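Local coordinates for uncharacterized protein (Sinorhizobium meliloti, PDB 4DNH) that is of unknown function but folds as a TIM barrel and may be an enzyme related to dihydrodipicolinate synthase, at residues N26-K31 with A289-G294; E95-I100 with I143-A148; I240-Q245 with V250-G255; D280-V285 with E306-L311. All coordinates share one frame; numbering follows the deposited sequence.

Contact 1. Residues N26-K31 with A289-G294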
loop_
_atom_site.group_PDB
_atom_site.type_symbol
_atom_site.label_atom_id
_atom_site.label_comp_id
_atom_site.label_asym_id
_atom_site.label_seq_id
_atom_site.Cartn_x
_atom_site.Cartn_y
_atom_site.Cartn_z
ATOM N N ASN A 26 -10.382 -18.034 0.588
ATOM C CA ASN A 26 -9.865 -19.302 1.106
ATOM C C ASN A 26 -8.643 -19.035 1.978
ATOM O O ASN A 26 -7.689 -18.397 1.547
ATOM C CB ASN A 26 -9.564 -20.275 -0.045
ATOM C CG ASN A 26 -9.281 -21.704 0.422
ATOM O OD1 ASN A 26 -8.730 -22.504 -0.333
ATOM N ND2 ASN A 26 -9.663 -22.038 1.652
ATOM N N SER A 27 -8.707 -19.480 3.225
ATOM C CA SER A 27 -7.608 -19.348 4.176
ATOM C C SER A 27 -6.353 -20.035 3.637
ATOM O O SER A 27 -6.445 -21.096 3.047
ATOM C CB SER A 27 -8.009 -19.989 5.512
ATOM O OG SER A 27 -7.508 -19.248 6.612
ATOM N N ARG A 28 -5.189 -19.421 3.824
ATOM C CA ARG A 28 -3.944 -19.912 3.228
ATOM C C ARG A 28 -2.761 -19.518 4.084
ATOM O O ARG A 28 -2.784 -18.497 4.777
ATOM C CB ARG A 28 -3.721 -19.353 1.805
ATOM C CG ARG A 28 -4.684 -19.859 0.743
ATOM C CD ARG A 28 -4.319 -19.434 -0.677
ATOM N NE ARG A 28 -5.378 -19.864 -1.587
ATOM C CZ ARG A 28 -6.450 -19.134 -1.900
ATOM N NH1 ARG A 28 -7.367 -19.639 -2.714
ATOM N NH2 ARG A 28 -6.601 -17.894 -1.416
ATOM N N ASP A 29 -1.731 -20.350 4.003
ATOM C CA ASP A 29 -0.468 -20.187 4.702
ATOM C C ASP A 29 0.505 -19.605 3.694
ATOM O O ASP A 29 0.528 -20.043 2.540
ATOM C CB ASP A 29 0.028 -21.578 5.153
ATOM C CG ASP A 29 1.147 -21.514 6.181
ATOM O OD1 ASP A 29 2.170 -20.834 5.941
ATOM O OD2 ASP A 29 1.010 -22.173 7.236
ATOM N N ALA A 30 1.317 -18.641 4.126
ATOM C CA ALA A 30 2.298 -17.992 3.243
ATOM C C ALA A 30 3.265 -18.988 2.588
ATOM O O ALA A 30 3.780 -18.735 1.496
ATOM C CB ALA A 30 3.067 -16.910 3.988
ATOM N N LYS A 31 3.492 -20.121 3.251
ATOM C CA LYS A 31 4.372 -21.163 2.723
ATOM C C LYS A 31 3.877 -21.789 1.407
ATOM O O LYS A 31 4.665 -22.383 0.672
ATOM C CB LYS A 31 4.651 -22.232 3.786
ATOM C CG LYS A 31 5.789 -21.853 4.722
ATOM C CD LYS A 31 5.567 -22.380 6.133
ATOM C CE LYS A 31 6.020 -23.823 6.290
ATOM N NZ LYS A 31 5.981 -24.238 7.718
ATOM N N ALA A 289 -3.972 -16.360 -6.359
ATOM C CA ALA A 289 -3.026 -16.335 -7.467
ATOM C C ALA A 289 -1.600 -16.607 -7.017
ATOM O O ALA A 289 -0.857 -17.291 -7.708
ATOM C CB ALA A 289 -3.128 -15.026 -8.226
ATOM N N LEU A 290 -1.217 -16.083 -5.865
ATOM C CA LEU A 290 0.085 -16.388 -5.297
ATOM C C LEU A 290 0.224 -17.875 -4.972
ATOM O O LEU A 290 1.329 -18.420 -5.008
ATOM C CB LEU A 290 0.345 -15.548 -4.046
ATOM C CG LEU A 290 0.601 -14.050 -4.249
ATOM C CD1 LEU A 290 0.497 -13.319 -2.925
ATOM C CD2 LEU A 290 1.940 -13.766 -4.902
ATOM N N GLU A 291 -0.891 -18.531 -4.662
ATOM C CA GLU A 291 -0.875 -19.971 -4.459
ATOM C C GLU A 291 -0.594 -20.701 -5.772
ATOM O O GLU A 291 0.270 -21.580 -5.824
ATOM C CB GLU A 291 -2.179 -20.469 -3.844
ATOM C CG GLU A 291 -2.142 -21.960 -3.528
ATOM C CD GLU A 291 -3.496 -22.545 -3.154
ATOM O OE1 GLU A 291 -4.492 -21.794 -3.068
ATOM O OE2 GLU A 291 -3.563 -23.775 -2.948
ATOM N N ALA A 292 -1.321 -20.334 -6.825
ATOM C CA ALA A 292 -1.114 -20.916 -8.155
ATOM C C ALA A 292 0.332 -20.726 -8.649
ATOM O O ALA A 292 0.947 -21.674 -9.139
ATOM C CB ALA A 292 -2.113 -20.351 -9.153
ATOM N N LEU A 293 0.872 -19.514 -8.493
ATOM C CA LEU A 293 2.270 -19.219 -8.831
ATOM C C LEU A 293 3.251 -20.101 -8.057
ATOM O O LEU A 293 4.233 -20.596 -8.630
ATOM C CB LEU A 293 2.583 -17.760 -8.544
ATOM C CG LEU A 293 3.558 -16.954 -9.397
ATOM C CD1 LEU A 293 4.007 -15.743 -8.596
ATOM C CD2 LEU A 293 4.763 -17.735 -9.883
ATOM N N GLY A 294 2.987 -20.281 -6.759
ATOM C CA GLY A 294 3.778 -21.157 -5.895
ATOM C C GLY A 294 3.636 -22.634 -6.240
ATOM O O GLY A 294 4.498 -23.444 -5.898
#
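Arg-28 and Glu-291 carry this contact alone, as a salt bridge at the protein surface. Arg-28 lies in the loop ahead of barrel strand 37-40. Glu-291 lies on helix 283-294. The CB of Arg-28 points toward the helix. Its CG stands opposite the carbonyl carbon (chi1 -69°), and the chain then runs extended as far as NE. The CD atom of Arg-28 is the first to touch, 3.4 Å from Glu-291 OE1 and 4.0 Å from Glu-291 CB. Next comes Arg-28 NE, which gives its hydrogen to Glu-291 OE1 across 2.6 Å. The oxygen lies near the guanidinium plane, at the edge of the group. NE meets this oxygen from above the carboxylate plane, and the two planes are turned 52° against each other. This is a single-bond grip, not a paired, coplanar one. Arg-28 NH1 also comes to 3.6 Å from Glu-291 OE1, but no bond forms there. NH2 bonds instead to Ser-287 OG, on the same helix. The CB of Asn-26 lies 3.4 Å above one face of the guanidinium, toward its rim. A methionine in place of Arg-28 has no N-H to give, which would probably leave the Glu-291 carboxylate without its positive mate and Ser-287 OG without its NH2 partner. Helix 283-294 comes after the last barrel strand, 273-276, beyond the short helix 278-281. The bridge ties the loop leading into the first strand to this late helix, at the surface of the TIM barrel.

Contact 2. Residues E95-I100 with I143-A148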
loop_
_atom_site.group_PDB
_atom_site.type_symbol
_atom_site.label_atom_id
_atom_site.label_comp_id
_atom_site.label_asym_id
_atom_site.label_seq_id
_atom_site.Cartn_x
_atom_site.Cartn_y
_atom_site.Cartn_z
ATOM N N GLU A 95 -1.094 8.676 15.780
ATOM C CA GLU A 95 -2.046 7.658 15.373
ATOM C C GLU A 95 -1.361 6.491 14.651
ATOM O O GLU A 95 -1.790 5.354 14.781
ATOM C CB GLU A 95 -3.099 8.273 14.466
ATOM C CG GLU A 95 -3.991 9.291 15.153
ATOM C CD GLU A 95 -3.342 10.662 15.324
ATOM O OE1 GLU A 95 -2.561 11.113 14.444
ATOM O OE2 GLU A 95 -3.633 11.298 16.357
ATOM N N ALA A 96 -0.302 6.790 13.900
ATOM C CA ALA A 96 0.498 5.778 13.216
ATOM C C ALA A 96 1.235 4.874 14.215
ATOM O O ALA A 96 1.235 3.654 14.067
ATOM C CB ALA A 96 1.476 6.424 12.242
ATOM N N ARG A 97 1.856 5.490 15.218
ATOM C CA ARG A 97 2.510 4.790 16.319
ATOM C C ARG A 97 1.502 3.889 17.059
ATOM O O ARG A 97 1.790 2.728 17.359
ATOM C CB ARG A 97 3.126 5.815 17.270
ATOM C CG ARG A 97 3.985 5.226 18.374
ATOM C CD ARG A 97 4.189 6.212 19.511
ATOM N NE ARG A 97 5.058 5.641 20.539
ATOM C CZ ARG A 97 6.194 6.189 20.973
ATOM N NH1 ARG A 97 6.612 7.358 20.491
ATOM N NH2 ARG A 97 6.909 5.566 21.903
ATOM N N GLU A 98 0.304 4.402 17.312
ATOM C CA GLU A 98 -0.705 3.614 18.007
ATOM C C GLU A 98 -1.159 2.434 17.152
ATOM O O GLU A 98 -1.332 1.334 17.657
ATOM C CB GLU A 98 -1.868 4.499 18.451
ATOM C CG GLU A 98 -2.997 3.801 19.189
ATOM C CD GLU A 98 -2.628 3.291 20.578
ATOM O OE1 GLU A 98 -1.420 3.204 20.921
ATOM O OE2 GLU A 98 -3.575 2.960 21.335
ATOM N N LEU A 99 -1.291 2.646 15.848
ATOM C CA LEU A 99 -1.733 1.575 14.953
ATOM C C LEU A 99 -0.671 0.484 14.890
ATOM O O LEU A 99 -0.972 -0.709 14.961
ATOM C CB LEU A 99 -2.033 2.136 13.576
ATOM C CG LEU A 99 -2.454 1.203 12.449
ATOM C CD1 LEU A 99 -3.577 0.260 12.865
ATOM C CD2 LEU A 99 -2.873 2.060 11.260
ATOM N N ILE A 100 0.577 0.912 14.803
ATOM C CA ILE A 100 1.705 0.008 14.855
ATOM C C ILE A 100 1.700 -0.815 16.152
ATOM O O ILE A 100 1.801 -2.027 16.110
ATOM C CB ILE A 100 3.034 0.764 14.626
ATOM C CG1 ILE A 100 3.101 1.238 13.161
ATOM C CG2 ILE A 100 4.223 -0.118 14.995
ATOM C CD1 ILE A 100 4.297 2.100 12.808
ATOM N N ILE A 143 12.015 4.859 14.789
ATOM C CA ILE A 143 12.643 3.526 14.749
ATOM C C ILE A 143 12.694 2.886 16.140
ATOM O O ILE A 143 12.348 1.716 16.295
ATOM C CB ILE A 143 14.054 3.568 14.101
ATOM C CG1 ILE A 143 13.917 3.679 12.584
ATOM C CG2 ILE A 143 14.899 2.348 14.480
ATOM C CD1 ILE A 143 15.138 4.242 11.895
ATOM N N GLU A 144 13.112 3.653 17.143
ATOM C CA GLU A 144 13.206 3.132 18.502
ATOM C C GLU A 144 11.827 2.812 19.059
ATOM O O GLU A 144 11.631 1.769 19.684
ATOM C CB GLU A 144 13.975 4.090 19.419
ATOM C CG GLU A 144 15.491 4.011 19.244
ATOM C CD GLU A 144 16.246 5.166 19.901
ATOM O OE1 GLU A 144 15.600 6.158 20.332
ATOM O OE2 GLU A 144 17.497 5.083 19.975
ATOM N N ALA A 145 10.869 3.699 18.805
ATOM C CA ALA A 145 9.482 3.459 19.190
ATOM C C ALA A 145 8.974 2.126 18.639
ATOM O O ALA A 145 8.409 1.324 19.392
ATOM C CB ALA A 145 8.598 4.604 18.734
ATOM N N ILE A 146 9.214 1.874 17.351
ATOM C CA ILE A 146 8.754 0.638 16.702
ATOM C C ILE A 146 9.460 -0.616 17.239
ATOM O O ILE A 146 8.806 -1.590 17.650
ATOM C CB ILE A 146 8.834 0.723 15.160
ATOM C CG1 ILE A 146 7.782 1.700 14.636
ATOM C CG2 ILE A 146 8.578 -0.640 14.537
ATOM C CD1 ILE A 146 8.187 2.440 13.383
ATOM N N GLU A 147 10.788 -0.579 17.249
ATOM C CA GLU A 147 11.582 -1.674 17.780
ATOM C C GLU A 147 11.207 -2.020 19.216
ATOM O O GLU A 147 11.220 -3.195 19.586
ATOM C CB GLU A 147 13.067 -1.354 17.664
ATOM C CG GLU A 147 13.576 -1.471 16.233
ATOM C CD GLU A 147 15.032 -1.086 16.061
ATOM O OE1 GLU A 147 15.600 -0.410 16.948
ATOM O OE2 GLU A 147 15.607 -1.458 15.015
ATOM N N ALA A 148 10.845 -1.016 20.018
ATOM C CA ALA A 148 10.410 -1.278 21.398
ATOM C C ALA A 148 9.142 -2.140 21.467
ATOM O O ALA A 148 8.894 -2.781 22.469
ATOM C CB ALA A 148 10.226 0.017 22.185
HETATM O O HOH W 1 7.330 2.159 21.782
#
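Two side-chain pairs, Arg-97 with Ala-145 and Ile-100 with Ile-146, join helix 93-108 to helix 132-148. In the first pair a methyl group sits on a flat group. Ala-145 CB lies over the centre of one face of the Arg-97 guanidinium, 3.6 Å from Arg-97 CZ. The nitrogens lie beneath the methyl, with Arg-97 NH2 at 3.7 Å from Ala-145 CB and Arg-97 NE farther off at 4.1 Å. Arg-97 gets there on a long, straight chain. Its CG is opposite the backbone N (chi1 -173°), and CG to NE is extended. In the second pair the two isoleucines cross at about a right angle. Ile-100 CD1 meets Ile-146 CD1 at 3.9 Å. Ile-100 CG2 also rests 4.0 Å from Ile-146 CG1, so each residue touches with more than its end. Both isoleucines also pack on Cys-117 of strand 115-119, the barrel strand between the two helices in sequence. A water adds a polar link on the outer side. It donates to the backbone O of Ala-145 at 2.8 Å and accepts a weak bond from Arg-97 NH2 at 3.4 Å. No direct hydrogen bond spans the segments. The chemistry is therefore graded. Buried apolar packing lies next to the barrel strand, while the exposed arginine covers a methyl with its face and its NH2 makes a weak bond to water.

Contact 3. Residues I240-Q245 with V250-G255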
loop_
_atom_site.group_PDB
_atom_site.type_symbol
_atom_site.label_atom_id
_atom_site.label_comp_id
_atom_site.label_asym_id
_atom_site.label_seq_id
_atom_site.Cartn_x
_atom_site.Cartn_y
_atom_site.Cartn_z
ATOM N N ILE A 240 12.534 -3.112 -13.437
ATOM C CA ILE A 240 13.204 -4.242 -14.067
ATOM C C ILE A 240 14.698 -3.974 -14.122
ATOM O O ILE A 240 15.499 -4.849 -13.778
ATOM C CB ILE A 240 12.616 -4.555 -15.463
ATOM C CG1 ILE A 240 11.186 -5.116 -15.299
ATOM C CG2 ILE A 240 13.507 -5.526 -16.223
ATOM C CD1 ILE A 240 10.405 -5.320 -16.582
ATOM N N VAL A 241 15.061 -2.749 -14.503
ATOM C CA VAL A 241 16.468 -2.347 -14.561
ATOM C C VAL A 241 17.111 -2.354 -13.177
ATOM O O VAL A 241 18.309 -2.609 -13.043
ATOM C CB VAL A 241 16.668 -0.981 -15.272
ATOM C CG1 VAL A 241 18.096 -0.464 -15.117
ATOM C CG2 VAL A 241 16.308 -1.089 -16.752
HETATM N N MSE A 242 16.318 -2.115 -12.144
HETATM C CA MSE A 242 16.879 -2.000 -10.807
HETATM C C MSE A 242 17.010 -3.322 -10.122
HETATM O O MSE A 242 18.004 -3.567 -9.437
HETATM C CB MSE A 242 16.053 -1.055 -9.964
HETATM C CG MSE A 242 16.976 -0.505 -8.892
HETATM SE SE MSE A 242 15.844 0.508 -7.660
HETATM C CE MSE A 242 17.304 1.360 -6.647
ATOM N N ARG A 243 16.025 -4.194 -10.310
ATOM C CA ARG A 243 16.049 -5.509 -9.670
ATOM C C ARG A 243 17.170 -6.435 -10.178
ATOM O O ARG A 243 17.479 -7.446 -9.545
ATOM C CB ARG A 243 14.680 -6.185 -9.764
ATOM C CG ARG A 243 14.264 -6.608 -11.158
ATOM C CD ARG A 243 12.946 -7.349 -11.097
ATOM N NE ARG A 243 12.534 -7.765 -12.427
ATOM C CZ ARG A 243 11.323 -8.218 -12.752
ATOM N NH1 ARG A 243 10.367 -8.325 -11.839
ATOM N NH2 ARG A 243 11.069 -8.557 -14.011
ATOM N N ARG A 244 17.774 -6.072 -11.307
ATOM C CA ARG A 244 18.886 -6.830 -11.905
ATOM C C ARG A 244 20.248 -6.393 -11.354
ATOM O O ARG A 244 21.219 -7.157 -11.401
ATOM C CB ARG A 244 18.851 -6.726 -13.435
ATOM C CG ARG A 244 17.651 -7.429 -14.066
ATOM C CD ARG A 244 17.411 -7.015 -15.523
ATOM N NE ARG A 244 16.269 -7.736 -16.094
ATOM C CZ ARG A 244 15.974 -7.812 -17.389
ATOM N NH1 ARG A 244 16.736 -7.221 -18.302
ATOM N NH2 ARG A 244 14.911 -8.500 -17.775
ATOM N N GLN A 245 20.299 -5.175 -10.815
ATOM C CA GLN A 245 21.516 -4.604 -10.240
ATOM C C GLN A 245 21.564 -4.734 -8.719
ATOM O O GLN A 245 22.531 -4.307 -8.091
ATOM C CB GLN A 245 21.648 -3.126 -10.615
ATOM C CG GLN A 245 21.587 -2.837 -12.101
ATOM C CD GLN A 245 22.111 -1.457 -12.437
ATOM O OE1 GLN A 245 21.367 -0.594 -12.906
ATOM N NE2 GLN A 245 23.397 -1.235 -12.185
ATOM N N VAL A 250 19.078 -9.038 -1.232
ATOM C CA VAL A 250 18.298 -7.817 -1.090
ATOM C C VAL A 250 17.098 -7.970 -2.028
ATOM O O VAL A 250 17.262 -7.947 -3.247
ATOM C CB VAL A 250 19.149 -6.556 -1.410
ATOM C CG1 VAL A 250 18.286 -5.307 -1.447
ATOM C CG2 VAL A 250 20.270 -6.379 -0.392
ATOM N N ARG A 251 15.902 -8.164 -1.466
ATOM C CA ARG A 251 14.701 -8.387 -2.289
ATOM C C ARG A 251 14.150 -7.122 -2.980
ATOM O O ARG A 251 14.328 -6.002 -2.492
ATOM C CB ARG A 251 13.593 -9.004 -1.453
ATOM C CG ARG A 251 13.875 -10.371 -0.868
ATOM C CD ARG A 251 12.682 -10.766 -0.006
ATOM N NE ARG A 251 12.754 -12.134 0.516
ATOM C CZ ARG A 251 12.570 -13.245 -0.201
ATOM N NH1 ARG A 251 12.315 -13.197 -1.515
ATOM N NH2 ARG A 251 12.656 -14.420 0.412
HETATM N N MSE A 252 13.482 -7.314 -4.119
HETATM C CA MSE A 252 12.753 -6.232 -4.801
HETATM C C MSE A 252 11.292 -6.398 -4.493
HETATM O O MSE A 252 10.650 -7.366 -4.932
HETATM C CB MSE A 252 12.996 -6.279 -6.310
HETATM C CG MSE A 252 12.132 -5.327 -7.148
HETATM SE SE MSE A 252 12.379 -3.413 -6.703
HETATM C CE MSE A 252 14.032 -3.048 -7.710
ATOM N N TYR A 253 10.744 -5.478 -3.707
ATOM C CA TYR A 253 9.314 -5.508 -3.442
ATOM C C TYR A 253 8.642 -4.551 -4.413
ATOM O O TYR A 253 8.930 -3.346 -4.401
ATOM C CB TYR A 253 9.003 -5.120 -1.995
ATOM C CG TYR A 253 9.409 -6.157 -0.946
ATOM C CD1 TYR A 253 8.614 -7.280 -0.700
ATOM C CD2 TYR A 253 10.573 -5.993 -0.181
ATOM C CE1 TYR A 253 8.972 -8.212 0.255
ATOM C CE2 TYR A 253 10.937 -6.921 0.778
ATOM C CZ TYR A 253 10.133 -8.030 0.992
ATOM O OH TYR A 253 10.488 -8.968 1.936
ATOM N N THR A 254 7.759 -5.074 -5.262
ATOM C CA THR A 254 7.055 -4.207 -6.193
ATOM C C THR A 254 6.020 -3.305 -5.493
ATOM O O THR A 254 5.327 -3.725 -4.576
ATOM C CB THR A 254 6.482 -4.945 -7.430
ATOM O OG1 THR A 254 6.195 -3.969 -8.436
ATOM C CG2 THR A 254 5.214 -5.733 -7.125
ATOM N N GLY A 255 5.977 -2.049 -5.909
ATOM C CA GLY A 255 5.082 -1.069 -5.333
ATOM C C GLY A 255 4.259 -0.558 -6.476
ATOM O O GLY A 255 3.448 0.345 -6.319
#
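This is a buried apolar contact within a beta-alpha-beta unit of the barrel, made by Met-252 against Met-242 and Arg-243. The unit runs from strand 226-232 through helix 236-243 to strand 251-254. Both methionines are selenomethionines. Met-252 points from the strand toward the helix and does most of the touching. Its CG is opposite the backbone N (chi1 172°), and the chain then bends at chi2 and chi3. The bend brings Met-252 CE to the helix backbone, 3.5 Å from the N of Arg-243. The same methyl, Met-252 CE, lies 3.6 Å from Met-242 CB and 4.0 Å from Met-242 SE. Met-242 is extended beyond CG, and the two methionine chains cross at about a right angle. The far end of Met-242 leads away from the strand segment, among Met-212, Cys-215 and Leu-216 of helix 208-221. Arg-243 offers only the base of its side chain. Arg-243 CB is 3.8 Å from both CB and CG of Met-252. The rest of the arginine extends elsewhere. NH2 forms a salt bridge with Asp-267, while NH1 bonds to Leu-263 O and Ser-272 OG. On the strand, Met-252 is held by backbone bonds with Asp-273 of the neighbouring strand. No hydrogen bond links the two segments. The chemistry implies a seam that rests on shape: the bent chain of Met-252, a selenoether in this crystal, lays its methyl against the helix, and the arginine contributes carbon here while its charge is met by an aspartate beyond.

Contact 4. Residues D280-V285 with E306-L311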
loop_
_atom_site.group_PDB
_atom_site.type_symbol
_atom_site.label_atom_id
_atom_site.label_comp_id
_atom_site.label_asym_id
_atom_site.label_seq_id
_atom_site.Cartn_x
_atom_site.Cartn_y
_atom_site.Cartn_z
ATOM N N ASP A 280 -4.338 -5.120 -0.776
ATOM C CA ASP A 280 -5.356 -4.848 0.203
ATOM C C ASP A 280 -6.741 -5.025 -0.469
ATOM O O ASP A 280 -7.528 -5.895 -0.061
ATOM C CB ASP A 280 -5.133 -3.432 0.762
ATOM C CG ASP A 280 -6.336 -2.887 1.528
ATOM O OD1 ASP A 280 -7.500 -3.224 1.195
ATOM O OD2 ASP A 280 -6.105 -2.092 2.462
ATOM N N ALA A 281 -7.010 -4.231 -1.511
ATOM C CA ALA A 281 -8.308 -4.237 -2.200
ATOM C C ALA A 281 -8.703 -5.552 -2.896
ATOM O O ALA A 281 -9.901 -5.859 -3.017
ATOM C CB ALA A 281 -8.384 -3.078 -3.182
ATOM N N ILE A 282 -7.720 -6.326 -3.354
ATOM C CA ILE A 282 -8.014 -7.611 -4.006
ATOM C C ILE A 282 -7.427 -8.813 -3.246
ATOM O O ILE A 282 -7.159 -9.882 -3.835
ATOM C CB ILE A 282 -7.538 -7.629 -5.483
ATOM C CG1 ILE A 282 -6.008 -7.583 -5.554
ATOM C CG2 ILE A 282 -8.177 -6.492 -6.279
ATOM C CD1 ILE A 282 -5.447 -7.643 -6.959
ATOM N N ALA A 283 -7.244 -8.632 -1.937
ATOM C CA ALA A 283 -6.657 -9.648 -1.059
ATOM C C ALA A 283 -6.985 -11.099 -1.429
ATOM O O ALA A 283 -6.052 -11.888 -1.642
ATOM C CB ALA A 283 -6.978 -9.364 0.411
ATOM N N PRO A 284 -8.286 -11.457 -1.523
ATOM C CA PRO A 284 -8.654 -12.863 -1.806
ATOM C C PRO A 284 -8.095 -13.399 -3.102
ATOM O O PRO A 284 -7.644 -14.541 -3.149
ATOM C CB PRO A 284 -10.176 -12.820 -1.901
ATOM C CG PRO A 284 -10.570 -11.604 -1.135
ATOM C CD PRO A 284 -9.478 -10.611 -1.364
ATOM N N VAL A 285 -8.116 -12.567 -4.141
ATOM C CA VAL A 285 -7.648 -12.942 -5.473
ATOM C C VAL A 285 -6.132 -13.071 -5.476
ATOM O O VAL A 285 -5.583 -14.036 -6.025
ATOM C CB VAL A 285 -8.075 -11.895 -6.534
ATOM C CG1 VAL A 285 -7.509 -12.246 -7.901
ATOM C CG2 VAL A 285 -9.593 -11.779 -6.598
ATOM N N GLU A 306 -4.714 -11.056 -14.053
ATOM C CA GLU A 306 -4.919 -10.141 -15.195
ATOM C C GLU A 306 -6.261 -9.392 -15.193
ATOM O O GLU A 306 -6.298 -8.244 -15.584
ATOM C CB GLU A 306 -4.685 -10.824 -16.558
ATOM C CG GLU A 306 -3.261 -10.677 -17.095
ATOM C CD GLU A 306 -2.930 -11.653 -18.226
ATOM O OE1 GLU A 306 -3.844 -12.358 -18.709
ATOM O OE2 GLU A 306 -1.747 -11.725 -18.637
ATOM N N PRO A 307 -7.363 -10.037 -14.763
ATOM C CA PRO A 307 -8.633 -9.282 -14.675
ATOM C C PRO A 307 -8.676 -8.160 -13.600
ATOM O O PRO A 307 -9.444 -7.196 -13.713
ATOM C CB PRO A 307 -9.656 -10.387 -14.363
ATOM C CG PRO A 307 -9.041 -11.633 -14.939
ATOM C CD PRO A 307 -7.593 -11.484 -14.574
ATOM N N THR A 308 -7.850 -8.284 -12.574
ATOM C CA THR A 308 -7.769 -7.258 -11.559
ATOM C C THR A 308 -7.004 -6.045 -12.065
ATOM O O THR A 308 -7.266 -4.922 -11.640
ATOM C CB THR A 308 -7.068 -7.782 -10.293
ATOM O OG1 THR A 308 -5.677 -7.982 -10.578
ATOM C CG2 THR A 308 -7.708 -9.094 -9.814
ATOM N N VAL A 309 -6.055 -6.274 -12.965
ATOM C CA VAL A 309 -5.159 -5.228 -13.440
ATOM C C VAL A 309 -5.908 -3.985 -13.960
ATOM O O VAL A 309 -5.549 -2.860 -13.600
ATOM C CB VAL A 309 -4.131 -5.787 -14.460
ATOM C CG1 VAL A 309 -3.371 -4.662 -15.156
ATOM C CG2 VAL A 309 -3.176 -6.762 -13.769
ATOM N N PRO A 310 -6.961 -4.177 -14.786
ATOM C CA PRO A 310 -7.672 -2.972 -15.211
ATOM C C PRO A 310 -8.297 -2.239 -14.019
ATOM O O PRO A 310 -8.244 -1.022 -13.968
ATOM C CB PRO A 310 -8.756 -3.508 -16.161
ATOM C CG PRO A 310 -8.197 -4.773 -16.678
ATOM C CD PRO A 310 -7.402 -5.365 -15.545
ATOM N N LEU A 311 -8.872 -2.987 -13.078
ATOM C CA LEU A 311 -9.453 -2.435 -11.863
ATOM C C LEU A 311 -8.404 -1.632 -11.109
ATOM O O LEU A 311 -8.647 -0.492 -10.711
ATOM C CB LEU A 311 -10.001 -3.556 -10.986
ATOM C CG LEU A 311 -10.253 -3.214 -9.508
ATOM C CD1 LEU A 311 -11.436 -2.265 -9.337
ATOM C CD2 LEU A 311 -10.448 -4.503 -8.711
#
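No flat group is among the side chains that meet here: Ile-282, Val-285, Thr-308 and Leu-311 touch through aliphatic branches and one hydroxyl, with no ring face or edge between the segments. The contact belongs to the helical part of the TIM-barrel chain after its last strand, 273-276. Ile-282 lies at the break between helices 278-281 and 283-294. Its CG1 sits between the backbone N and the carbonyl carbon (chi1 67°), which sends CD1 across to Thr-308. Ile-282 CD1 lies 3.7 Å from Thr-308 CB and 3.9 Å from Thr-308 CG2, and the two side chains cross at about a right angle. The other branch of Ile-282 goes to a different partner. Ile-282 CG2 meets Leu-311 CD2 at 3.9 Å, and these side chains slide past each other in opposite directions. Three residues on, Val-285 CG1 packs on Thr-308 CG2 at 3.7 Å. Thr-308 thus rests on both Ile-282 and Val-285. All four residues are buried, so the threonine hydroxyl needs polar partners inside the protein. It has two: OG1 is hydrogen-bonded to Leu-305 O and to Tyr-260 OH. The tyrosine also touches Ile-282, which ties helix 260-265 to the same cluster. Against this hydroxyl, Ile-282 CD1 makes a plain van der Waals contact, 3.6 Å from Thr-308 OG1.

Overall arrangement
All four contacts belong to one eight-stranded parallel barrel and the elements around it. Contact 1 spans about two-thirds of the chain, from the loop before strand 37-40 to helix 283-294. Contacts 2 and 3 fall between its two segments, in that order. Contact 4 crosses contact 1 along the chain and shares helix 283-294 with it. Their centres are about 15 Å apart, and Arg-28 NH2 comes to 3.9 Å from Pro-284 O. Contact 2 lies on the opposite side of the chain's centre from contact 4, about 30 Å between centres. The centre of contact 3 is about 22 Å from those of contacts 1 and 4. Thus contacts 1 and 4 adjoin, while 2 and 3 stand apart.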